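Local structure of apical membrane antigen 1 (Babesia divergens, 4APM) at residues K23-I29 and T48-V53; N259-D263 and S309-N315; C217-P221 and T346-S350. The protein probably helps the parasite invade host cells as an apical surface protein of the moving junction, this chain being its fragment of domains I, II and III. All blocks are in the same frame, centred on the assembly; numbering follows the deposited sequence.

Contact 1: K23-I29 and T48-V53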
loop_
_atom_site.group_PDB
_atom_site.type_symbol
_atom_site.label_atom_id
_atom_site.label_comp_id
_atom_site.label_asym_id
_atom_site.label_seq_id
_atom_site.Cartn_x
_atom_site.Cartn_y
_atom_site.Cartn_z
ATOM N N LYS A 23 3.153 12.270 -0.949
ATOM C CA LYS A 23 4.373 12.549 -1.736
ATOM C C LYS A 23 4.821 11.395 -2.627
ATOM O O LYS A 23 5.152 11.624 -3.768
ATOM C CB LYS A 23 5.553 12.933 -0.852
ATOM C CG LYS A 23 5.340 14.118 0.065
ATOM C CD LYS A 23 6.715 14.562 0.572
ATOM C CE LYS A 23 6.640 15.266 1.911
ATOM N NZ LYS A 23 5.910 16.560 1.853
ATOM N N SER A 24 4.974 10.191 -2.059
ATOM C CA SER A 24 5.557 9.063 -2.810
ATOM C C SER A 24 4.618 8.476 -3.868
ATOM O O SER A 24 5.077 7.998 -4.907
ATOM C CB SER A 24 5.978 7.967 -1.860
ATOM O OG SER A 24 4.867 7.514 -1.126
ATOM N N HIS A 25 3.307 8.550 -3.619
ATOM C CA HIS A 25 2.301 8.114 -4.583
ATOM C C HIS A 25 1.543 9.294 -5.205
ATOM O O HIS A 25 1.474 9.421 -6.418
ATOM C CB HIS A 25 1.334 7.135 -3.886
ATOM C CG HIS A 25 0.373 6.468 -4.811
ATOM N ND1 HIS A 25 -0.973 6.616 -4.692
ATOM C CD2 HIS A 25 0.588 5.651 -5.912
ATOM C CE1 HIS A 25 -1.582 5.909 -5.653
ATOM N NE2 HIS A 25 -0.622 5.309 -6.400
ATOM N N GLY A 26 0.931 10.131 -4.374
ATOM C CA GLY A 26 0.409 11.438 -4.806
ATOM C C GLY A 26 -0.966 11.395 -5.465
ATOM O O GLY A 26 -1.473 12.407 -5.924
ATOM N N SER A 27 -1.599 10.227 -5.483
ATOM C CA SER A 27 -2.928 10.118 -6.066
ATOM C C SER A 27 -3.757 9.094 -5.263
ATOM O O SER A 27 -3.349 8.669 -4.164
ATOM C CB SER A 27 -2.816 9.736 -7.541
ATOM O OG SER A 27 -4.097 9.661 -8.131
ATOM N N GLY A 28 -4.926 8.740 -5.776
ATOM C CA GLY A 28 -5.804 7.825 -5.067
ATOM C C GLY A 28 -5.258 6.407 -5.171
ATOM O O GLY A 28 -4.456 6.131 -6.043
ATOM N N ILE A 29 -5.674 5.529 -4.257
ATOM C CA ILE A 29 -5.080 4.190 -4.120
ATOM C C ILE A 29 -6.197 3.181 -4.341
ATOM O O ILE A 29 -6.169 2.393 -5.278
ATOM C CB ILE A 29 -4.419 4.006 -2.711
ATOM C CG1 ILE A 29 -3.248 5.000 -2.577
ATOM C CG2 ILE A 29 -3.924 2.569 -2.530
ATOM C CD1 ILE A 29 -2.634 5.097 -1.203
ATOM N N THR A 48 -2.785 8.298 -12.109
ATOM C CA THR A 48 -1.515 8.987 -12.236
ATOM C C THR A 48 -0.632 8.690 -11.031
ATOM O O THR A 48 0.413 9.290 -10.881
ATOM C CB THR A 48 -1.715 10.532 -12.317
ATOM O OG1 THR A 48 -2.433 10.966 -11.168
ATOM C CG2 THR A 48 -2.515 10.912 -13.536
ATOM N N GLY A 49 -1.069 7.794 -10.160
ATOM C CA GLY A 49 -0.297 7.455 -8.969
ATOM C C GLY A 49 1.081 6.882 -9.270
ATOM O O GLY A 49 1.252 6.144 -10.253
ATOM N N LYS A 50 2.047 7.213 -8.408
ATOM C CA LYS A 50 3.461 6.945 -8.633
ATOM C C LYS A 50 3.967 5.591 -8.048
ATOM O O LYS A 50 5.047 5.098 -8.431
ATOM C CB LYS A 50 4.300 8.115 -8.120
ATOM C CG LYS A 50 4.205 9.381 -8.986
ATOM C CD LYS A 50 5.028 10.537 -8.428
ATOM C CE LYS A 50 4.661 10.814 -6.965
ATOM N NZ LYS A 50 5.047 12.171 -6.451
ATOM N N CYS A 51 3.153 4.970 -7.190
ATOM C CA CYS A 51 3.395 3.638 -6.693
ATOM C C CYS A 51 2.443 2.630 -7.357
ATOM O O CYS A 51 1.256 2.902 -7.522
ATOM C CB CYS A 51 3.175 3.607 -5.200
ATOM S SG CYS A 51 4.300 4.671 -4.287
ATOM N N PRO A 52 2.972 1.454 -7.736
ATOM C CA PRO A 52 2.072 0.356 -8.063
ATOM C C PRO A 52 1.375 -0.110 -6.778
ATOM O O PRO A 52 1.860 0.178 -5.671
ATOM C CB PRO A 52 3.033 -0.727 -8.583
ATOM C CG PRO A 52 4.416 -0.357 -8.031
ATOM C CD PRO A 52 4.303 0.962 -7.314
ATOM N N VAL A 53 0.192 -0.695 -6.920
ATOM C CA VAL A 53 -0.616 -1.138 -5.790
ATOM C C VAL A 53 -0.733 -2.683 -5.826
ATOM O O VAL A 53 -1.377 -3.245 -6.714
ATOM C CB VAL A 53 -2.026 -0.496 -5.863
ATOM C CG1 VAL A 53 -2.853 -0.875 -4.659
ATOM C CG2 VAL A 53 -1.922 1.038 -5.983
HETATM O O HOH W 1 0.840 11.759 -8.730
#
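K50 reaches back to the C-terminal end of helix 21-24, where the chain breaks out of helical conformation at G26. The loop before strand 53-54 thus packs on a helix end within the AMA1 family region (PAN clan). K50 CB packs against S24 O at 3.3 Å, and CG lies beside H25 O. The chain bends at its third torsion (chi3 -54°), which turns CE toward K23 O and brings NZ to that same oxygen, 2.7 Å away. The donor sits almost straight ahead of the carbonyl. A long, positively charged side chain suits the place, probably because the carbonyls at a helix C terminus are partly negative. The backbone fixes the lysine's root, K50 N donating to H25 O at 3.0 Å. G26 suits the sharp exit from the helix because its phi is positive, a conformation glycine adopts easily.

With CG anti to the backbone N (chi1 -172°), the flat imidazole of H25 is carried to the loop 48-53. G49 CA lies over one face, 3.4 Å from H25 NE2, and glycine fits here because no CB stands between backbone and ring. C51 N lies at the ring edge, 2.9 Å from H25 CD2; C51 CB comes within 3.4 Å of that carbon from outside the ring plane. Within its own segment, a weak bond from H25 ND1 to S27 O helps fix the ring's rotation.

The disulfide from C51 to C217 ties this loop to the segment after helix 213-216. D32 joins both segments, one carboxylate oxygen taking S27 OG and T48 N, the other G49 N. The branched, apolar I29 and V53 both pack on F257 of helix 249-257: their side chains cross obliquely, I29 CG2 resting 4.2 Å from V53 CG1.

Contact 2: N259-D263 and S309-N315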
loop_
_atom_site.group_PDB
_atom_site.type_symbol
_atom_site.label_atom_id
_atom_site.label_comp_id
_atom_site.label_asym_id
_atom_site.label_seq_id
_atom_site.Cartn_x
_atom_site.Cartn_y
_atom_site.Cartn_z
ATOM N N ASN A 259 -10.817 1.967 2.546
ATOM C CA ASN A 259 -10.925 3.293 3.156
ATOM C C ASN A 259 -9.763 4.167 2.763
ATOM O O ASN A 259 -9.596 5.279 3.293
ATOM C CB ASN A 259 -10.977 3.146 4.678
ATOM C CG ASN A 259 -12.257 2.464 5.147
ATOM O OD1 ASN A 259 -12.268 1.275 5.521
ATOM N ND2 ASN A 259 -13.358 3.171 5.012
ATOM N N ALA A 260 -8.916 3.638 1.874
ATOM C CA ALA A 260 -7.695 4.310 1.475
ATOM C C ALA A 260 -8.077 5.450 0.542
ATOM O O ALA A 260 -9.241 5.585 0.158
ATOM C CB ALA A 260 -6.733 3.325 0.775
ATOM N N ALA A 261 -7.090 6.268 0.203
ATOM C CA ALA A 261 -7.251 7.357 -0.762
ATOM C C ALA A 261 -8.036 6.899 -1.991
ATOM O O ALA A 261 -7.670 5.903 -2.635
ATOM C CB ALA A 261 -5.885 7.875 -1.181
ATOM N N ALA A 262 -9.073 7.672 -2.333
ATOM C CA ALA A 262 -10.010 7.349 -3.408
ATOM C C ALA A 262 -10.348 8.631 -4.147
ATOM O O ALA A 262 -10.833 9.574 -3.544
ATOM C CB ALA A 262 -11.302 6.725 -2.830
ATOM N N ASP A 263 -10.104 8.666 -5.452
ATOM C CA ASP A 263 -10.373 9.859 -6.243
ATOM C C ASP A 263 -11.849 9.960 -6.759
ATOM O O ASP A 263 -12.115 10.560 -7.802
ATOM C CB ASP A 263 -9.397 9.930 -7.417
ATOM C CG ASP A 263 -7.940 10.077 -6.972
ATOM O OD1 ASP A 263 -7.681 10.597 -5.868
ATOM O OD2 ASP A 263 -7.040 9.666 -7.741
ATOM N N SER A 309 -8.085 13.013 -4.303
ATOM C CA SER A 309 -7.643 12.767 -2.927
ATOM C C SER A 309 -6.244 13.360 -2.655
ATOM O O SER A 309 -5.873 13.552 -1.517
ATOM C CB SER A 309 -7.609 11.248 -2.676
ATOM O OG SER A 309 -6.726 10.621 -3.612
ATOM N N LYS A 310 -5.465 13.614 -3.707
ATOM C CA LYS A 310 -4.039 13.911 -3.566
ATOM C C LYS A 310 -3.252 12.862 -2.748
ATOM O O LYS A 310 -2.219 13.200 -2.162
ATOM C CB LYS A 310 -3.837 15.272 -2.900
ATOM C CG LYS A 310 -4.711 16.367 -3.448
ATOM C CD LYS A 310 -4.396 16.597 -4.904
ATOM C CE LYS A 310 -3.129 17.418 -5.056
ATOM N NZ LYS A 310 -3.122 18.084 -6.389
ATOM N N GLY A 311 -3.753 11.626 -2.664
ATOM C CA GLY A 311 -3.116 10.602 -1.838
ATOM C C GLY A 311 -3.526 10.549 -0.375
ATOM O O GLY A 311 -2.885 9.861 0.421
ATOM N N VAL A 312 -4.567 11.299 -0.013
ATOM C CA VAL A 312 -5.001 11.461 1.370
ATOM C C VAL A 312 -6.125 10.495 1.653
ATOM O O VAL A 312 -7.045 10.377 0.862
ATOM C CB VAL A 312 -5.507 12.903 1.642
ATOM C CG1 VAL A 312 -6.126 13.006 3.028
ATOM C CG2 VAL A 312 -4.365 13.903 1.499
ATOM N N GLY A 313 -6.011 9.763 2.756
ATOM C CA GLY A 313 -6.955 8.706 3.099
ATOM C C GLY A 313 -6.458 7.830 4.235
ATOM O O GLY A 313 -5.390 8.073 4.822
ATOM N N MET A 314 -7.237 6.830 4.614
ATOM C CA MET A 314 -6.736 5.911 5.628
ATOM C C MET A 314 -5.846 4.869 4.984
ATOM O O MET A 314 -6.313 3.774 4.667
ATOM C CB MET A 314 -7.886 5.240 6.343
ATOM C CG MET A 314 -8.938 6.231 6.776
ATOM S SD MET A 314 -10.147 5.447 7.855
ATOM C CE MET A 314 -11.367 6.757 7.934
ATOM N N ASN A 315 -4.558 5.191 4.861
ATOM C CA ASN A 315 -3.619 4.472 3.988
ATOM C C ASN A 315 -2.690 3.447 4.663
ATOM O O ASN A 315 -1.832 2.868 3.999
ATOM C CB ASN A 315 -2.743 5.478 3.219
ATOM C CG ASN A 315 -3.559 6.415 2.335
ATOM O OD1 ASN A 315 -4.635 6.044 1.841
ATOM N ND2 ASN A 315 -3.015 7.618 2.073
HETATM O O HOH W 2 -10.035 9.390 0.021
HETATM O O HOH W 3 -5.615 12.552 -6.430
#
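N315 folds its side chain back toward the loop 259-263, where its OD1 receives A261 N at 3.0 Å in a nearly straight bond (166°). The other end of the same amide, N315 ND2, donates to G311 O at 2.8 Å. Asparagine suits this place because one flat group both accepts and donates, which should hold its plane fixed. Beside it A261 CB, small enough to sit close to the backbone, rests 3.4 Å from V312 O.

At the far end, S309 starts a type I' turn that ends at V312. Its OG lies between backbone N and carbonyl carbon (chi1 59°), where it accepts G311 N in an ST turn and faces D263 OD1. The modelled S309 OG to D263 OD1 separation is too short to be taken literally. More securely, S309 N donates to D263 OD1 at 2.9 Å, 31° out of the carboxylate plane, and D263 OD2 turns to G28 N and L33 N. M314, running out straight past CG, lays its SD 4.0 Å from N259 CB, while M314 N donates to N259 O.

Both segments belong to the long connection, unmodelled over 266-304 and probably flexible, between helix 249-257 and strand 316-320; M314 also touches F242 on strand 242-245.

Contact 3: C217-P221 and T346-S350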
loop_
_atom_site.group_PDB
_atom_site.type_symbol
_atom_site.label_atom_id
_atom_site.label_comp_id
_atom_site.label_asym_id
_atom_site.label_seq_id
_atom_site.Cartn_x
_atom_site.Cartn_y
_atom_site.Cartn_z
ATOM N N CYS A 217 8.555 3.692 -2.494
ATOM C CA CYS A 217 7.157 3.411 -2.152
ATOM C C CYS A 217 7.171 2.382 -1.026
ATOM O O CYS A 217 8.056 1.531 -0.994
ATOM C CB CYS A 217 6.452 2.804 -3.373
ATOM S SG CYS A 217 6.170 3.929 -4.752
ATOM N N PRO A 218 6.179 2.427 -0.120
ATOM C CA PRO A 218 6.154 1.441 0.964
ATOM C C PRO A 218 5.524 0.115 0.511
ATOM O O PRO A 218 4.385 -0.168 0.864
ATOM C CB PRO A 218 5.240 2.117 2.001
ATOM C CG PRO A 218 4.265 2.890 1.156
ATOM C CD PRO A 218 5.110 3.441 0.039
ATOM N N MET A 219 6.284 -0.712 -0.202
ATOM C CA MET A 219 5.732 -1.917 -0.833
ATOM C C MET A 219 5.589 -3.095 0.120
ATOM O O MET A 219 4.855 -4.032 -0.174
ATOM C CB MET A 219 6.569 -2.330 -2.055
ATOM C CG MET A 219 6.724 -1.217 -3.097
ATOM S SD MET A 219 5.140 -0.495 -3.631
ATOM C CE MET A 219 4.279 -1.949 -4.178
ATOM N N TYR A 220 6.237 -3.028 1.284
ATOM C CA TYR A 220 6.239 -4.187 2.178
ATOM C C TYR A 220 5.791 -3.884 3.591
ATOM O O TYR A 220 6.244 -2.912 4.199
ATOM C CB TYR A 220 7.604 -4.908 2.160
ATOM C CG TYR A 220 8.126 -5.095 0.754
ATOM C CD1 TYR A 220 7.511 -5.983 -0.126
ATOM C CD2 TYR A 220 9.143 -4.289 0.262
ATOM C CE1 TYR A 220 7.938 -6.098 -1.442
ATOM C CE2 TYR A 220 9.581 -4.400 -1.054
ATOM C CZ TYR A 220 8.980 -5.305 -1.894
ATOM O OH TYR A 220 9.413 -5.400 -3.204
ATOM N N PRO A 221 4.937 -4.760 4.152
ATOM C CA PRO A 221 4.710 -4.703 5.589
ATOM C C PRO A 221 6.062 -4.664 6.350
ATOM O O PRO A 221 7.011 -5.364 5.963
ATOM C CB PRO A 221 3.966 -6.021 5.875
ATOM C CG PRO A 221 3.313 -6.366 4.584
ATOM C CD PRO A 221 4.310 -5.943 3.539
ATOM N N THR A 346 0.532 -0.898 4.525
ATOM C CA THR A 346 -0.004 0.254 3.807
ATOM C C THR A 346 -0.920 -0.186 2.657
ATOM O O THR A 346 -0.874 -1.365 2.230
ATOM C CB THR A 346 1.091 1.199 3.259
ATOM O OG1 THR A 346 1.575 0.693 2.025
ATOM C CG2 THR A 346 2.266 1.375 4.225
ATOM N N ALA A 347 -1.775 0.743 2.207
ATOM C CA ALA A 347 -2.729 0.464 1.141
ATOM C C ALA A 347 -2.054 0.148 -0.217
ATOM O O ALA A 347 -2.713 -0.401 -1.113
ATOM C CB ALA A 347 -3.708 1.630 0.973
ATOM N N VAL A 348 -0.786 0.522 -0.416
ATOM C CA VAL A 348 -0.177 0.206 -1.738
ATOM C C VAL A 348 0.604 -1.097 -1.726
ATOM O O VAL A 348 0.821 -1.714 -2.788
ATOM C CB VAL A 348 0.723 1.329 -2.303
ATOM C CG1 VAL A 348 -0.057 2.621 -2.478
ATOM C CG2 VAL A 348 1.925 1.550 -1.419
ATOM N N GLY A 349 1.000 -1.517 -0.519
ATOM C CA GLY A 349 1.967 -2.584 -0.334
ATOM C C GLY A 349 1.315 -3.949 -0.257
ATOM O O GLY A 349 0.093 -4.077 -0.173
ATOM N N SER A 350 2.145 -4.972 -0.262
ATOM C CA SER A 350 1.661 -6.319 -0.118
ATOM C C SER A 350 0.694 -6.499 1.069
ATOM O O SER A 350 0.929 -5.982 2.162
ATOM C CB SER A 350 2.831 -7.288 0.034
ATOM O OG SER A 350 2.293 -8.599 -0.051
HETATM O O HOH W 4 3.182 -1.606 2.891
#
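A buried water joins P218 O to T346 OG1, and that hydroxyl also collects weak bonds from V348 N and G349 N of its own loop. The water lies 2.8 Å from P218 O and 2.9 Å from T346 OG1. A chi1 of 83° sets T346 OG1 between its backbone N and carbonyl carbon, facing back over the turn. The loop after helix 213-216 is joined here to the loop leaving strand 342-346.

P218 is the centre of an inverse gamma turn, and its compact ring supplies the apolar half of the contact. P218 CG meets V348 CG2 at 3.7 Å, the two side chains crossing at about a right angle. M219 starts out pointing away from the other loop but doubles back at chi2 and chi3 (-53° and -55°), so that its flexible chain brings CE within 3.7 Å of V348 O. G349 CA approaches M219 O to 3.2 Å, and a CB would clash with P218 O and M219 O, so glycine suits this place. The next residue makes the direct backbone link, S350 N to M219 O at 2.9 Å.

Helix 21-24 supplies L21 against both P218 and V348, while M54 of strand 53-54 packs on M219 and S350.

Overall arrangement
From the N terminus, contact 1 comes first, closing the short loop of two strands, 35-39 and 42-46, that follows helix 21-24. Contact 3 opens next at residues 217-221 and closes much later at 346-350; contact 2 is nested inside it, bringing together the two ends of the partly unmodelled connection between helix 249-257 and strand 316-320. Direct links join the contacts, among them the disulfide between contacts 1 and 3, probable hydrogen bonds of I29 N to A261 O and G28 N to D263 OD2 between contacts 1 and 2, and a probable hydrogen bond from A347 N to N315 O between contacts 2 and 3. Together they tie N-terminal segments to the loops beside strands 316-320 and 342-346.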